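Uncharacterized protein (Eubacterium siraeum, PDB 4NZK) is of unknown function but belongs to the DHHW family of the SGNH hydrolase clan, so a hydrolase-like role is possible though unproven. Local coordinates at residues Asn90-Lys95 and Tyr316-Ile321; Thr193-Gly198 and Pro217-Tyr222; Asp288-Ala293 and Thr332-Ser337. All blocks are in the same frame, centred on the assembly; numbering follows the deposited sequence. Where two conformers were deposited one is given.

Interaction 1: residues Asn90-Lys95 and Tyr316-Ile321; sequences NEFKEK and YAPDFI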
# COMPACT_ATOMS: atom_id res chain seq x y z
N ASN A 90 0.99 8.93 16.64
CA ASN A 90 1.78 9.38 17.80
C ASN A 90 1.34 8.63 19.06
O ASN A 90 2.17 8.24 19.87
CB ASN A 90 1.65 10.86 17.99
CG ASN A 90 2.41 11.64 16.92
OD1 ASN A 90 3.28 11.09 16.22
ND2 ASN A 90 2.08 12.92 16.80
N GLU A 91 0.03 8.45 19.19
CA GLU A 91 -0.53 7.72 20.34
C GLU A 91 -0.08 6.27 20.32
O GLU A 91 0.30 5.71 21.36
CB GLU A 91 -2.05 7.80 20.34
CG GLU A 91 -2.72 6.92 21.40
CD GLU A 91 -2.62 7.49 22.81
OE1 GLU A 91 -2.16 8.64 22.98
OE2 GLU A 91 -3.05 6.77 23.76
N PHE A 92 -0.14 5.65 19.13
CA PHE A 92 0.30 4.29 19.00
C PHE A 92 1.76 4.19 19.46
O PHE A 92 2.13 3.25 20.18
CB PHE A 92 0.15 3.81 17.55
CG PHE A 92 0.67 2.42 17.35
CD1 PHE A 92 -0.11 1.33 17.60
CD2 PHE A 92 1.96 2.23 16.92
CE1 PHE A 92 0.39 0.05 17.42
CE2 PHE A 92 2.46 0.97 16.76
CZ PHE A 92 1.68 -0.12 17.01
N LYS A 93 2.61 5.10 18.98
CA LYS A 93 4.02 5.08 19.33
C LYS A 93 4.22 5.25 20.85
O LYS A 93 5.04 4.55 21.45
CB LYS A 93 4.79 6.13 18.55
CG LYS A 93 6.22 6.34 19.02
CD LYS A 93 7.13 5.13 18.88
CE LYS A 93 8.48 5.45 19.53
NZ LYS A 93 9.46 4.36 19.26
N GLU A 94 3.44 6.15 21.46
CA GLU A 94 3.55 6.31 22.92
C GLU A 94 3.22 4.97 23.63
O GLU A 94 3.83 4.66 24.66
CB GLU A 94 2.59 7.40 23.43
CG GLU A 94 2.89 8.83 23.04
CD GLU A 94 1.73 9.80 23.36
OE1 GLU A 94 0.76 9.43 24.09
OE2 GLU A 94 1.76 10.93 22.84
N LYS A 95 2.22 4.27 23.13
CA LYS A 95 1.77 2.98 23.71
C LYS A 95 2.78 1.86 23.58
O LYS A 95 2.90 1.02 24.46
CB LYS A 95 0.46 2.50 23.10
CG LYS A 95 -0.71 3.44 23.31
CD LYS A 95 -0.74 3.95 24.73
CE LYS A 95 -2.01 4.76 24.99
NZ LYS A 95 -2.38 4.83 26.42
N TYR A 316 -6.53 -5.04 20.19
CA TYR A 316 -5.86 -3.82 20.66
C TYR A 316 -4.40 -3.87 20.19
O TYR A 316 -3.61 -4.67 20.64
CB TYR A 316 -5.97 -3.71 22.17
CG TYR A 316 -5.26 -2.51 22.77
CD1 TYR A 316 -5.58 -1.21 22.38
CD2 TYR A 316 -4.28 -2.67 23.74
CE1 TYR A 316 -4.94 -0.09 22.94
CE2 TYR A 316 -3.63 -1.58 24.30
CZ TYR A 316 -3.96 -0.28 23.90
OH TYR A 316 -3.32 0.78 24.46
N ALA A 317 -4.08 -3.02 19.24
CA ALA A 317 -2.80 -3.12 18.53
C ALA A 317 -1.54 -3.09 19.42
O ALA A 317 -0.60 -3.87 19.18
CB ALA A 317 -2.72 -2.11 17.38
N PRO A 318 -1.51 -2.23 20.44
CA PRO A 318 -0.27 -2.22 21.23
C PRO A 318 -0.01 -3.58 21.92
O PRO A 318 1.15 -4.03 22.01
CB PRO A 318 -0.49 -1.08 22.22
CG PRO A 318 -1.40 -0.15 21.45
CD PRO A 318 -2.36 -1.07 20.73
N ASP A 319 -1.07 -4.24 22.36
CA ASP A 319 -0.91 -5.55 22.97
C ASP A 319 -0.54 -6.61 21.92
O ASP A 319 0.21 -7.52 22.20
CB ASP A 319 -2.17 -5.96 23.70
CG ASP A 319 -2.31 -5.29 25.07
OD1 ASP A 319 -1.39 -4.58 25.54
OD2 ASP A 319 -3.38 -5.55 25.68
N PHE A 320 -1.10 -6.50 20.72
CA PHE A 320 -0.71 -7.39 19.62
C PHE A 320 0.80 -7.29 19.33
O PHE A 320 1.46 -8.30 19.09
CB PHE A 320 -1.58 -7.03 18.40
CG PHE A 320 -1.33 -7.87 17.20
CD1 PHE A 320 -1.85 -9.16 17.14
CD2 PHE A 320 -0.64 -7.39 16.13
CE1 PHE A 320 -1.67 -9.93 16.03
CE2 PHE A 320 -0.45 -8.17 15.01
CZ PHE A 320 -0.98 -9.44 14.95
N ILE A 321 1.34 -6.07 19.32
CA ILE A 321 2.78 -5.85 19.13
C ILE A 321 3.59 -6.55 20.22
O ILE A 321 4.59 -7.24 19.95
CB ILE A 321 3.10 -4.32 19.08
CG1 ILE A 321 3.07 -3.80 17.64
CG2 ILE A 321 4.48 -3.94 19.62
CD1 ILE A 321 1.92 -4.21 16.80
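F92 and K95 of helix 83-96 meet A317, P318 and I321 of helix 317-323 in a helix-helix contact beside the largely parallel sheet of this alpha/beta, SGNH-hydrolase-like fold. The two short segments run in roughly the same sense, with their N-to-C directions 43° apart and their axes no closer than 10.0 Å, so side chains rather than backbones make the contact. No hydrogen bond crosses it. F92 does most of the work: chi1 177° sets CG anti to the backbone N, and the far end of the ring comes near the second helix. The edge of the ring takes the A317 methyl, F92 CE1 lying 3.8 Å from A317 CB. F92 and I321 reach tip to tip, with F92 CZ 4.0 Å from I321 CG1. Both side chains also rest on V329 of strand 328-334, and F331 meets the F92 ring edge-to-face, so the ring packs between the second helix and the sheet. K95 covers the exposed border. In one of its two conformers the chain bends at chi2 and its end leads away from the second helix, while K95 CB packs 3.6 Å from P318 CG.

Interaction 2: residues Thr193-Gly198 and Pro217-Tyr222; sequences TETIEG and PDTFTY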
# COMPACT_ATOMS: atom_id res chain seq x y z
N THR A 193 9.36 -13.11 -12.10
CA THR A 193 8.40 -12.20 -12.64
C THR A 193 7.22 -12.98 -13.22
O THR A 193 7.40 -13.99 -13.93
CB THR A 193 9.05 -11.37 -13.75
OG1 THR A 193 10.06 -10.53 -13.17
CG2 THR A 193 8.04 -10.46 -14.41
N GLU A 194 6.02 -12.51 -12.89
CA GLU A 194 4.78 -13.07 -13.37
C GLU A 194 3.93 -11.94 -13.98
O GLU A 194 3.94 -10.82 -13.52
CB GLU A 194 4.00 -13.72 -12.23
CG GLU A 194 4.73 -14.84 -11.52
CD GLU A 194 4.87 -16.14 -12.31
OE1 GLU A 194 4.20 -16.32 -13.34
OE2 GLU A 194 5.65 -17.02 -11.87
N THR A 195 3.13 -12.29 -14.97
CA THR A 195 2.37 -11.30 -15.72
C THR A 195 0.92 -11.71 -15.91
O THR A 195 0.63 -12.88 -16.23
CB THR A 195 3.00 -11.11 -17.12
OG1 THR A 195 4.41 -10.79 -17.00
CG2 THR A 195 2.33 -10.04 -17.87
N ILE A 196 0.04 -10.74 -15.68
CA ILE A 196 -1.40 -10.91 -15.94
C ILE A 196 -1.77 -9.86 -16.97
O ILE A 196 -1.71 -8.64 -16.70
CB ILE A 196 -2.26 -10.74 -14.66
CG1 ILE A 196 -1.85 -11.79 -13.60
CG2 ILE A 196 -3.76 -10.85 -14.98
CD1 ILE A 196 -2.45 -11.59 -12.24
N GLU A 197 -2.21 -10.32 -18.14
CA GLU A 197 -2.63 -9.43 -19.19
C GLU A 197 -4.12 -9.15 -19.06
O GLU A 197 -4.86 -9.90 -18.40
CB GLU A 197 -2.34 -10.05 -20.57
CG GLU A 197 -0.87 -10.34 -20.82
CD GLU A 197 -0.04 -9.08 -21.05
OE1 GLU A 197 -0.60 -7.95 -21.07
OE2 GLU A 197 1.22 -9.21 -21.18
N GLY A 198 -4.54 -8.04 -19.64
CA GLY A 198 -5.95 -7.69 -19.71
C GLY A 198 -6.56 -7.31 -18.37
O GLY A 198 -7.73 -7.60 -18.10
N PRO A 217 -6.92 -2.06 -21.26
CA PRO A 217 -6.43 -2.71 -20.07
C PRO A 217 -4.95 -2.55 -19.80
O PRO A 217 -4.15 -2.34 -20.71
CB PRO A 217 -6.77 -4.19 -20.27
CG PRO A 217 -7.17 -4.33 -21.65
CD PRO A 217 -7.44 -3.00 -22.26
N ASP A 218 -4.62 -2.63 -18.51
CA ASP A 218 -3.23 -2.69 -18.09
C ASP A 218 -2.65 -4.08 -18.25
O ASP A 218 -3.37 -5.09 -18.30
CB ASP A 218 -3.13 -2.36 -16.60
CG ASP A 218 -3.28 -0.88 -16.30
OD1 ASP A 218 -2.30 -0.12 -16.52
OD2 ASP A 218 -4.35 -0.49 -15.73
N THR A 219 -1.32 -4.12 -18.21
CA THR A 219 -0.62 -5.36 -17.97
C THR A 219 -0.17 -5.26 -16.52
O THR A 219 0.46 -4.27 -16.12
CB THR A 219 0.64 -5.46 -18.85
OG1 THR A 219 0.25 -5.48 -20.24
CG2 THR A 219 1.44 -6.71 -18.50
N PHE A 220 -0.52 -6.26 -15.73
CA PHE A 220 -0.15 -6.32 -14.35
C PHE A 220 1.02 -7.26 -14.15
O PHE A 220 0.89 -8.46 -14.35
CB PHE A 220 -1.36 -6.80 -13.57
CG PHE A 220 -1.20 -6.77 -12.09
CD1 PHE A 220 -1.46 -5.61 -11.38
CD2 PHE A 220 -0.85 -7.92 -11.41
CE1 PHE A 220 -1.36 -5.61 -9.97
CE2 PHE A 220 -0.76 -7.93 -10.03
CZ PHE A 220 -1.00 -6.78 -9.31
N THR A 221 2.13 -6.72 -13.68
CA THR A 221 3.34 -7.51 -13.48
C THR A 221 3.65 -7.56 -12.02
O THR A 221 3.73 -6.51 -11.36
CB THR A 221 4.51 -6.89 -14.24
OG1 THR A 221 4.15 -6.76 -15.63
CG2 THR A 221 5.76 -7.74 -14.09
N TYR A 222 3.85 -8.78 -11.51
CA TYR A 222 4.21 -8.96 -10.10
C TYR A 222 5.41 -9.88 -9.96
O TYR A 222 5.92 -10.41 -10.96
CB TYR A 222 3.03 -9.42 -9.27
CG TYR A 222 2.52 -10.82 -9.52
CD1 TYR A 222 1.65 -11.09 -10.57
CD2 TYR A 222 2.87 -11.86 -8.67
CE1 TYR A 222 1.15 -12.37 -10.77
CE2 TYR A 222 2.38 -13.14 -8.84
CZ TYR A 222 1.51 -13.39 -9.90
OH TYR A 222 0.99 -14.67 -10.12
O HOH W 1 5.34 -8.33 -17.54
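E194 and Y222 are tied by a reciprocal pair of backbone bonds, E194 N to Y222 O and Y222 N to E194 O, each 2.9 Å long. I196 and F220 repeat the pattern: I196 N reaches F220 O at 2.8 Å, at an N-H...O angle of 168°, and F220 N donates to I196 O. Between these hydrogen-bonded pairs sits the non-hydrogen-bonded pair T195-T221, whose hydroxyls are joined through one water, 2.7 Å from T195 OG1 and likewise from T221 OG1. T221 N turns outward to E166 OE1. This is a two-stranded antiparallel ribbon at the protein surface, separate from the main sheet. T219 OG1 donates to E197 OE1 at 2.7 Å, meeting the carboxylate on its syn side, 24° out of plane. D218 sends its carboxylate away from the ribbon to T161, Y156 and R160. On the face carrying E194, I196, F220 and Y222, Y222 CG lies between its backbone N and carbonyl carbon (chi1 69°), and E194 CB stands over the Y222 ring, 3.6 Å from its centroid, in a CH-pi contact. An alanine at Y222 would probably leave E194 CB without its aromatic cover and open a gap beside I196. Y222 CE1 lies 4.0 Å from I196 CD1.

Interaction 3: residues Asp288-Ala293 and Thr332-Ser337; sequences DSYGNA and TMCTFS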
# COMPACT_ATOMS: atom_id res chain seq x y z
N ASP A 288 -3.63 0.32 4.36
CA ASP A 288 -4.80 0.28 3.50
C ASP A 288 -4.40 -0.59 2.28
O ASP A 288 -3.33 -1.20 2.26
CB ASP A 288 -5.25 1.68 3.09
CG ASP A 288 -4.36 2.33 2.00
OD1 ASP A 288 -3.31 1.73 1.61
OD2 ASP A 288 -4.71 3.46 1.51
N SER A 289 -5.24 -0.66 1.26
CA SER A 289 -4.95 -1.61 0.21
C SER A 289 -3.67 -1.35 -0.60
O SER A 289 -3.14 -2.30 -1.21
CB SER A 289 -6.15 -1.81 -0.72
OG SER A 289 -6.51 -0.61 -1.36
N TYR A 290 -3.12 -0.13 -0.56
CA TYR A 290 -1.83 0.11 -1.23
C TYR A 290 -0.75 -0.78 -0.62
O TYR A 290 0.17 -1.25 -1.29
CB TYR A 290 -1.40 1.59 -1.11
CG TYR A 290 -1.66 2.38 -2.34
CD1 TYR A 290 -2.94 2.57 -2.82
CD2 TYR A 290 -0.61 2.93 -3.05
CE1 TYR A 290 -3.16 3.28 -3.99
CE2 TYR A 290 -0.83 3.63 -4.22
CZ TYR A 290 -2.09 3.79 -4.69
OH TYR A 290 -2.27 4.48 -5.86
N GLY A 291 -0.84 -0.98 0.69
CA GLY A 291 0.15 -1.78 1.37
C GLY A 291 0.25 -3.22 0.94
O GLY A 291 1.31 -3.84 1.07
N ASN A 292 -0.83 -3.75 0.37
CA ASN A 292 -0.86 -5.16 -0.01
C ASN A 292 0.30 -5.49 -0.93
O ASN A 292 0.94 -6.55 -0.78
CB ASN A 292 -2.17 -5.47 -0.72
CG ASN A 292 -3.41 -5.28 0.18
OD1 ASN A 292 -3.36 -4.72 1.26
ND2 ASN A 292 -4.56 -5.72 -0.33
N ALA A 293 0.56 -4.60 -1.89
CA ALA A 293 1.60 -4.87 -2.90
C ALA A 293 3.01 -4.69 -2.40
O ALA A 293 3.96 -5.08 -3.07
CB ALA A 293 1.38 -4.01 -4.14
N THR A 332 1.40 2.31 6.41
CA THR A 332 1.54 2.69 5.02
C THR A 332 0.19 2.67 4.34
O THR A 332 -0.59 1.74 4.50
CB THR A 332 2.59 1.82 4.33
OG1 THR A 332 2.82 2.31 2.99
CG2 THR A 332 2.22 0.36 4.28
N MSE A 333 -0.05 3.72 3.57
CA MSE A 333 -1.33 3.91 2.90
C MSE A 333 -1.23 5.04 1.93
O MSE A 333 -0.26 5.80 1.95
CB MSE A 333 -2.43 4.19 3.91
CG MSE A 333 -2.16 5.33 4.91
SE MSE A 333 -3.70 5.17 6.17
CE MSE A 333 -2.51 3.95 7.17
N CYS A 334 -2.23 5.18 1.08
CA CYS A 334 -2.25 6.31 0.17
C CYS A 334 -2.76 7.56 0.89
O CYS A 334 -3.35 7.51 1.95
CB CYS A 334 -3.08 6.02 -1.08
SG CYS A 334 -4.86 6.08 -0.77
N THR A 335 -2.53 8.70 0.25
CA THR A 335 -2.90 9.98 0.83
C THR A 335 -4.38 10.07 1.14
O THR A 335 -4.76 10.57 2.18
CB THR A 335 -2.50 11.13 -0.08
OG1 THR A 335 -2.79 10.76 -1.44
CG2 THR A 335 -1.01 11.47 0.09
N PHE A 336 -5.23 9.60 0.23
CA PHE A 336 -6.67 9.69 0.48
C PHE A 336 -7.05 8.98 1.79
O PHE A 336 -7.91 9.41 2.53
CB PHE A 336 -7.43 9.03 -0.65
CG PHE A 336 -7.40 9.77 -1.96
CD1 PHE A 336 -8.38 10.72 -2.26
CD2 PHE A 336 -6.47 9.46 -2.93
CE1 PHE A 336 -8.39 11.37 -3.49
CE2 PHE A 336 -6.49 10.10 -4.15
CZ PHE A 336 -7.46 11.04 -4.45
N SER A 337 -6.40 7.85 2.06
CA SER A 337 -6.68 7.12 3.29
C SER A 337 -6.17 7.87 4.51
O SER A 337 -6.87 7.98 5.51
CB SER A 337 -6.05 5.74 3.29
OG SER A 337 -6.68 4.90 2.39
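D288 turns its carboxylate onto the end of strand 328-334 and the first turn of helix 335-339, with CG between its own backbone N and carbonyl carbon (chi1 76°). OD2 is gripped twice: S337 OG donates at 2.6 Å to the anti lone pair, and C334 N donates at 3.0 Å from above the carboxylate plane. OD1 accepts from Y290 N at 2.9 Å in an Asx turn, on the opposite carboxylate face from C334 N; the two N-H groups bracket the carboxylate and help fix its rotation. D288 CG lies 3.3 Å from selenomethionine M333 CB. Here the loop leaving strand 282-287 meets the neighbouring parallel strand, at the carboxyl-terminal ends of central strands, where alpha/beta folds commonly place their active sites. S289 OG bonds to H164 NE2 of the DHHW motif, and a Ser-His pair here is consistent with an SGNH-type site, although no catalytic role is established. The Y290 ring presents one face to C334, whose CB stands 4.0 Å from the ring centroid and 15° off its normal. C334 SG, oblique to the ring, is covalently linked to an unidentified ligand, probably from the crystallisation liquor. The phenol end of Y290 bonds to H163 O.

In the fold
From the N terminus, helix 83-96 supplies the first half of interaction 1, whose loop closes only when helix 317-323 arrives, 221 residues later. Interaction 2 opens and closes within that loop, as a local ribbon with just 18 residues between its segments. Interaction 3 opens later, at 288-293, still within the span of interaction 1, but closes at 332-337 beyond it, so these two cross; helix 317-323 is followed in the chain by strand 328-334. Interactions 2 and 3 follow in series. Interactions 1 and 2 lie on opposite sides of the chain's centre, their own centres 37 Å apart, while interaction 3 sits near the middle, joining central strand ends.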